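Side-chain contacts in 4-hydroxy-3-methylbut-2-enyl diphosphate reductase, apicoplast (Plasmodium falciparum, PDB 4N7B), which reduces 4-hydroxy-3-methylbut-2-enyl diphosphate to isopentenyl and dimethylallyl diphosphate with an iron-sulfur cluster, the last step of the MEP pathway to isoprenoid precursors: residues Y379-Q382 with T383-M387; E405-P408 with S409-C413. One frame throughout, in Å; residues are numbered along the deposited sequence.

Contact 1 (Y379-Q382 with T383-M387); sequences YVTQ and TTLSM. With F3S (Fe3-s4 cluster), chain B.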
ATOM      1  N   TYR A 379     -14.894 -11.361  -8.013  1.00 34.83           N
ATOM      2  CA  TYR A 379     -13.492 -11.041  -8.002  1.00 33.93           C
ATOM      3  C   TYR A 379     -13.203  -9.842  -7.135  1.00 32.33           C
ATOM      4  O   TYR A 379     -14.045  -8.992  -6.892  1.00 31.78           O
ATOM      5  CB  TYR A 379     -12.934 -10.848  -9.420  1.00 35.57           C
ATOM      6  CG  TYR A 379     -13.165  -9.486 -10.068  1.00 35.68           C
ATOM      7  CD1 TYR A 379     -12.325  -8.411  -9.795  1.00 32.13           C
ATOM      8  CD2 TYR A 379     -14.200  -9.291 -10.987  1.00 35.51           C
ATOM      9  CE1 TYR A 379     -12.521  -7.178 -10.395  1.00 32.92           C
ATOM     10  CE2 TYR A 379     -14.399  -8.062 -11.593  1.00 33.37           C
ATOM     11  CZ  TYR A 379     -13.556  -7.009 -11.287  1.00 34.40           C
ATOM     12  OH  TYR A 379     -13.739  -5.773 -11.873  1.00 44.53           O
ATOM     13  N   VAL A 380     -11.957  -9.777  -6.714  1.00 31.74           N
ATOM     14  CA  VAL A 380     -11.510  -8.811  -5.758  1.00 31.48           C
ATOM     15  C   VAL A 380     -10.050  -8.578  -6.147  1.00 35.99           C
ATOM     16  O   VAL A 380      -9.486  -9.394  -6.887  1.00 32.20           O
ATOM     17  CB  VAL A 380     -11.738  -9.426  -4.358  1.00 36.15           C
ATOM     18  CG1 VAL A 380     -10.459  -9.603  -3.594  1.00 38.85           C
ATOM     19  CG2 VAL A 380     -12.757  -8.634  -3.606  1.00 36.59           C
ATOM     20  N   THR A 381      -9.423  -7.492  -5.695  1.00 35.32           N
ATOM     21  CA  THR A 381      -8.036  -7.236  -6.069  1.00 28.59           C
ATOM     22  C   THR A 381      -7.208  -6.728  -4.901  1.00 31.66           C
ATOM     23  O   THR A 381      -7.731  -6.205  -3.913  1.00 34.06           O
ATOM     24  CB  THR A 381      -7.897  -6.223  -7.255  1.00 28.08           C
ATOM     25  OG1 THR A 381      -7.988  -4.874  -6.792  1.00 38.10           O
ATOM     26  CG2 THR A 381      -8.961  -6.447  -8.292  1.00 31.46           C
ATOM     27  N   GLN A 382      -5.902  -6.893  -5.034  1.00 28.08           N
ATOM     28  CA  GLN A 382      -4.930  -6.179  -4.221  1.00 27.71           C
ATOM     29  C   GLN A 382      -5.201  -4.670  -4.322  1.00 28.59           C
ATOM     30  O   GLN A 382      -5.500  -4.148  -5.398  1.00 29.15           O
ATOM     31  CB  GLN A 382      -3.532  -6.499  -4.745  1.00 28.02           C
ATOM     32  CG  GLN A 382      -2.376  -6.089  -3.861  1.00 27.84           C
ATOM     33  CD  GLN A 382      -1.063  -6.627  -4.385  1.00 34.59           C
ATOM     34  OE1 GLN A 382      -1.042  -7.622  -5.095  1.00 36.76           O
ATOM     35  NE2 GLN A 382       0.036  -5.964  -4.057  1.00 37.20           N
ATOM     36  N   THR A 383      -5.064  -3.961  -3.207  1.00 25.63           N
ATOM     37  CA  THR A 383      -5.446  -2.544  -3.143  1.00 30.59           C
ATOM     38  C   THR A 383      -4.513  -1.617  -3.897  1.00 25.93           C
ATOM     39  O   THR A 383      -4.891  -0.496  -4.223  1.00 29.22           O
ATOM     40  CB  THR A 383      -5.482  -2.038  -1.692  1.00 24.28           C
ATOM     41  OG1 THR A 383      -4.171  -2.131  -1.112  1.00 29.71           O
ATOM     42  CG2 THR A 383      -6.439  -2.851  -0.875  1.00 28.00           C
ATOM     43  N   THR A 384      -3.303  -2.087  -4.179  1.00 28.56           N
ATOM     44  CA  THR A 384      -2.232  -1.247  -4.692  1.00 28.26           C
ATOM     45  C   THR A 384      -1.779  -1.578  -6.124  1.00 32.90           C
ATOM     46  O   THR A 384      -0.691  -1.191  -6.532  1.00 36.18           O
ATOM     47  CB  THR A 384      -1.005  -1.394  -3.802  1.00 28.25           C
ATOM     48  OG1 THR A 384      -0.751  -2.786  -3.594  1.00 31.56           O
ATOM     49  CG2 THR A 384      -1.231  -0.709  -2.452  1.00 28.19           C
ATOM     50  N   LEU A 385      -2.616  -2.250  -6.904  1.00 32.66           N
ATOM     51  CA  LEU A 385      -2.237  -2.618  -8.262  1.00 26.77           C
ATOM     52  C   LEU A 385      -2.069  -1.396  -9.182  1.00 33.24           C
ATOM     53  O   LEU A 385      -2.521  -0.290  -8.882  1.00 32.46           O
ATOM     54  CB  LEU A 385      -3.294  -3.549  -8.855  1.00 30.73           C
ATOM     55  CG  LEU A 385      -3.439  -4.895  -8.139  1.00 32.69           C
ATOM     56  CD1 LEU A 385      -4.440  -5.754  -8.880  1.00 36.74           C
ATOM     57  CD2 LEU A 385      -2.085  -5.600  -8.042  1.00 31.61           C
ATOM     58  N   SER A 386      -1.378  -1.609 -10.291  1.00 26.72           N
ATOM     59  CA  SER A 386      -1.446  -0.718 -11.431  1.00 27.33           C
ATOM     60  C   SER A 386      -2.866  -0.751 -11.951  1.00 30.76           C
ATOM     61  O   SER A 386      -3.414  -1.827 -12.175  1.00 27.96           O
ATOM     62  CB  SER A 386      -0.534  -1.241 -12.538  1.00 29.57           C
ATOM     63  OG  SER A 386      -0.923  -0.695 -13.782  1.00 35.82           O
ATOM     64  N   MET A 387      -3.474   0.410 -12.143  1.00 23.97           N
ATOM     65  CA  MET A 387      -4.826   0.459 -12.686  1.00 29.46           C
ATOM     66  C   MET A 387      -4.833  -0.074 -14.105  1.00 28.63           C
ATOM     67  O   MET A 387      -5.819  -0.637 -14.549  1.00 29.38           O
ATOM     68  CB  MET A 387      -5.362   1.884 -12.674  1.00 22.75           C
ATOM     69  CG  MET A 387      -5.555   2.439 -11.278  1.00 33.65           C
ATOM     70  SD  MET A 387      -6.519   3.965 -11.291  1.00 39.71           S
ATOM     71  CE  MET A 387      -5.347   5.103 -11.907  1.00 27.17           C
TER
HETATM   72 FE1  F3S B 401      -2.915   3.214   2.060  1.00 26.99          FE
HETATM   73 FE3  F3S B 401      -4.951   1.632   2.837  1.00 26.63          FE
HETATM   74 FE4  F3S B 401      -4.514   2.202   0.248  1.00 26.91          FE
HETATM   75  S1  F3S B 401      -2.847   1.547   3.480  1.00 24.12           S
HETATM   76  S2  F3S B 401      -2.319   2.506   0.035  1.00 27.48           S
HETATM   77  S3  F3S B 401      -5.101   3.588   1.867  1.00 22.68           S
HETATM   78  S4  F3S B 401      -5.166   0.279   1.092  1.00 30.32           S
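L385 turns back against Q382, the two side chains crossing at about a right angle, and packs its two methyl branches on different residues. CD2 lies 3.7 Å from CB of Q382, while CD1 reaches CB of T381 at 3.8 Å. These methyl contacts are the tight, apolar part, and strand 334-338 continues it where I338 touches both T381 and L385. CG of L385 sits beside the carbonyl O of Q382, the first residue of a type I turn that runs to L385 and takes the chain off the end of strand 377-381. That same oxygen is gripped from above its carbonyl plane by the hydroxyl of T381, at 2.9 Å from OG1 to Q382 O, a bond that closes the edge of the packed region.

The looser side is polar. Q382 leads its chain away from its own nitrogen (chi1 -168°) and, kept extended, brings the amide alongside T384, but the bond from NE2 to T384 OG1 is weak, 3.3 Å long and bent to 140°. The firmer hold is on OE1, which accepts from the backbone N of Y340. No open solvent lies here; all five touching residues are buried.

T383 faces the cluster instead, with OG1 3.4 Å from sulfur S4 and hydrogen-bonded to E345, the probable proton donor. The turn therefore sets one hydroxyl in reach of both the acid and the cluster, consistent with the substrate-binding role inferred for T383.

Contact 2 (E405-P408 with S409-C413); sequences ETIP and SGSIC. With F3S (Fe3-s4 cluster), chain B.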
ATOM      1  N   GLU A 405     -18.949 -11.040 -10.703  1.00 35.80           N
ATOM      2  CA  GLU A 405     -19.344  -9.871  -9.933  1.00 40.35           C
ATOM      3  C   GLU A 405     -18.161  -9.343  -9.130  1.00 39.57           C
ATOM      4  O   GLU A 405     -17.157 -10.028  -8.972  1.00 31.74           O
ATOM      5  CB  GLU A 405     -20.501 -10.248  -9.002  1.00 36.04           C
ATOM      6  CG  GLU A 405     -21.760 -10.676  -9.751  1.00 37.98           C
ATOM      7  CD  GLU A 405     -22.820 -11.346  -8.860  1.00 47.19           C
ATOM      8  OE1 GLU A 405     -22.906 -11.025  -7.660  1.00 42.32           O
ATOM      9  OE2 GLU A 405     -23.575 -12.202  -9.371  1.00 55.33           O
ATOM     10  N   THR A 406     -18.277  -8.128  -8.609  1.00 37.71           N
ATOM     11  CA  THR A 406     -17.221  -7.590  -7.775  1.00 36.64           C
ATOM     12  C   THR A 406     -17.761  -6.495  -6.859  1.00 34.53           C
ATOM     13  O   THR A 406     -18.948  -6.162  -6.892  1.00 35.10           O
ATOM     14  CB  THR A 406     -16.080  -7.003  -8.645  1.00 38.12           C
ATOM     15  OG1 THR A 406     -14.998  -6.547  -7.808  1.00 38.51           O
ATOM     16  CG2 THR A 406     -16.601  -5.839  -9.500  1.00 31.39           C
ATOM     17  N   ILE A 407     -16.876  -5.939  -6.043  1.00 34.61           N
ATOM     18  CA  ILE A 407     -17.193  -4.762  -5.251  1.00 33.39           C
ATOM     19  C   ILE A 407     -17.492  -3.566  -6.168  1.00 39.01           C
ATOM     20  O   ILE A 407     -16.656  -3.193  -7.005  1.00 40.88           O
ATOM     21  CB  ILE A 407     -16.009  -4.393  -4.357  1.00 33.42           C
ATOM     22  CG1 ILE A 407     -15.620  -5.566  -3.459  1.00 29.40           C
ATOM     23  CG2 ILE A 407     -16.327  -3.150  -3.544  1.00 39.79           C
ATOM     24  CD1 ILE A 407     -14.273  -5.343  -2.773  1.00 30.84           C
ATOM     25  N   PRO A 408     -18.673  -2.945  -6.009  1.00 42.26           N
ATOM     26  CA  PRO A 408     -19.074  -1.824  -6.874  1.00 46.36           C
ATOM     27  C   PRO A 408     -18.061  -0.684  -6.876  1.00 45.78           C
ATOM     28  O   PRO A 408     -17.718  -0.175  -7.945  1.00 50.40           O
ATOM     29  CB  PRO A 408     -20.404  -1.372  -6.269  1.00 50.11           C
ATOM     30  CG  PRO A 408     -20.956  -2.621  -5.637  1.00 49.40           C
ATOM     31  CD  PRO A 408     -19.755  -3.349  -5.098  1.00 46.83           C
ATOM     32  N   SER A 409     -17.575  -0.303  -5.700  1.00 44.65           N
ATOM     33  CA  SER A 409     -16.571   0.754  -5.622  1.00 49.52           C
ATOM     34  C   SER A 409     -15.168   0.258  -6.037  1.00 51.87           C
ATOM     35  O   SER A 409     -14.241   1.057  -6.176  1.00 53.36           O
ATOM     36  CB  SER A 409     -16.549   1.364  -4.217  1.00 48.20           C
ATOM     37  OG  SER A 409     -16.520   0.361  -3.222  1.00 55.24           O
ATOM     38  N   GLY A 410     -15.013  -1.049  -6.257  1.00 35.80           N
ATOM     39  CA  GLY A 410     -13.700  -1.592  -6.590  1.00 31.01           C
ATOM     40  C   GLY A 410     -12.831  -1.859  -5.365  1.00 29.40           C
ATOM     41  O   GLY A 410     -13.194  -1.481  -4.244  1.00 32.34           O
ATOM     42  N   SER A 411     -11.676  -2.493  -5.580  1.00 26.10           N
ATOM     43  CA  SER A 411     -10.765  -2.892  -4.501  1.00 23.91           C
ATOM     44  C   SER A 411      -9.532  -1.993  -4.475  1.00 24.85           C
ATOM     45  O   SER A 411      -8.882  -1.843  -3.430  1.00 26.87           O
ATOM     46  CB  SER A 411     -10.319  -4.354  -4.683  1.00 24.42           C
ATOM     47  OG  SER A 411     -11.440  -5.212  -4.788  1.00 34.55           O
ATOM     48  N   ILE A 412      -9.167  -1.424  -5.621  1.00 22.83           N
ATOM     49  CA  ILE A 412      -8.000  -0.545  -5.664  1.00 28.78           C
ATOM     50  C   ILE A 412      -8.360   0.739  -4.914  1.00 23.23           C
ATOM     51  O   ILE A 412      -9.353   1.393  -5.253  1.00 28.87           O
ATOM     52  CB  ILE A 412      -7.580  -0.238  -7.109  1.00 27.99           C
ATOM     53  CG1 ILE A 412      -7.037  -1.503  -7.777  1.00 31.32           C
ATOM     54  CG2 ILE A 412      -6.510   0.845  -7.136  1.00 22.71           C
ATOM     55  CD1 ILE A 412      -6.636  -1.284  -9.191  1.00 33.55           C
ATOM     56  N   CYS A 413      -7.573   1.100  -3.894  1.00 25.27           N
ATOM     57  CA  CYS A 413      -7.944   2.191  -2.967  1.00 22.17           C
ATOM     58  C   CYS A 413      -7.763   3.610  -3.542  1.00 26.20           C
ATOM     59  O   CYS A 413      -7.081   3.827  -4.553  1.00 25.92           O
ATOM     60  CB  CYS A 413      -7.140   2.070  -1.670  1.00 21.69           C
ATOM     61  SG  CYS A 413      -5.402   2.503  -1.841  1.00 27.40           S
TER
HETATM   62 FE1  F3S B 401      -2.915   3.214   2.060  1.00 26.99          FE
HETATM   63 FE3  F3S B 401      -4.951   1.632   2.837  1.00 26.63          FE
HETATM   64 FE4  F3S B 401      -4.514   2.202   0.248  1.00 26.91          FE
HETATM   65  S1  F3S B 401      -2.847   1.547   3.480  1.00 24.12           S
HETATM   66  S2  F3S B 401      -2.319   2.506   0.035  1.00 27.48           S
HETATM   67  S3  F3S B 401      -5.101   3.588   1.867  1.00 22.68           S
HETATM   68  S4  F3S B 401      -5.166   0.279   1.092  1.00 30.32           S
HETATM   69  O   HOH W   1     -12.524  -5.287  -7.142  1.00 42.54           O
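I407 meets the turn that follows it and the residue just beyond through two of its carbon branches. CG2 touches OG of S409 at 3.5 Å, and CD1, at the end of the extended arm, comes equally close to OG of S411. The direction of that arm follows from chi1 of -57°, which puts CG1 beside the backbone N and turns CG2 toward S409. These are van der Waals contacts of methyl carbons with hydroxyl oxygens that have polar partners of their own: K320 for S409, and both the backbone N-H of T381 and a water for S411.

Among the hydrogen bonds, the backbone one closes the type I turn from I407 to G410, with G410 N 2.8 Å from I407 O. At the backbone angles of G410 (phi 83°) a side chain would press against the carbonyl oxygen of S409, which glycine avoids. The water ties strand to loop, donating to T406 OG1 at 2.9 Å and lying 2.6 Å from S411 OG.

Metal coordination comes last along the chain. SG of C413 binds iron FE4 of the cluster at 2.3 Å. As N-cap of helix 414-427, its sulfur also caps a backbone N, which would probably help to offset the charge of an iron-bound thiolate.

Contact 1 closes before contact 2 opens; helix 387-400, whose first residue ends contact 1, leads towards contact 2, and their centres lie 9 Å apart. Strands 377-381 and 405-406 are neighbours in one parallel four-stranded sheet, and each of the two loops leaves its strand for a following helix, 387-400 or 414-427. The two stretches touch directly: Y379 N lies 2.8 Å from E405 O, Y379 O takes a probable hydrogen bond from T406 OG1, and I412 packs on T381 and T383. A backbone hydrogen bond between T383 and C413 joins the loops beside the cluster. Two successive strand-to-helix loops of the same sheet thus bring a cluster ligand and a probable substrate-binding threonine to one site.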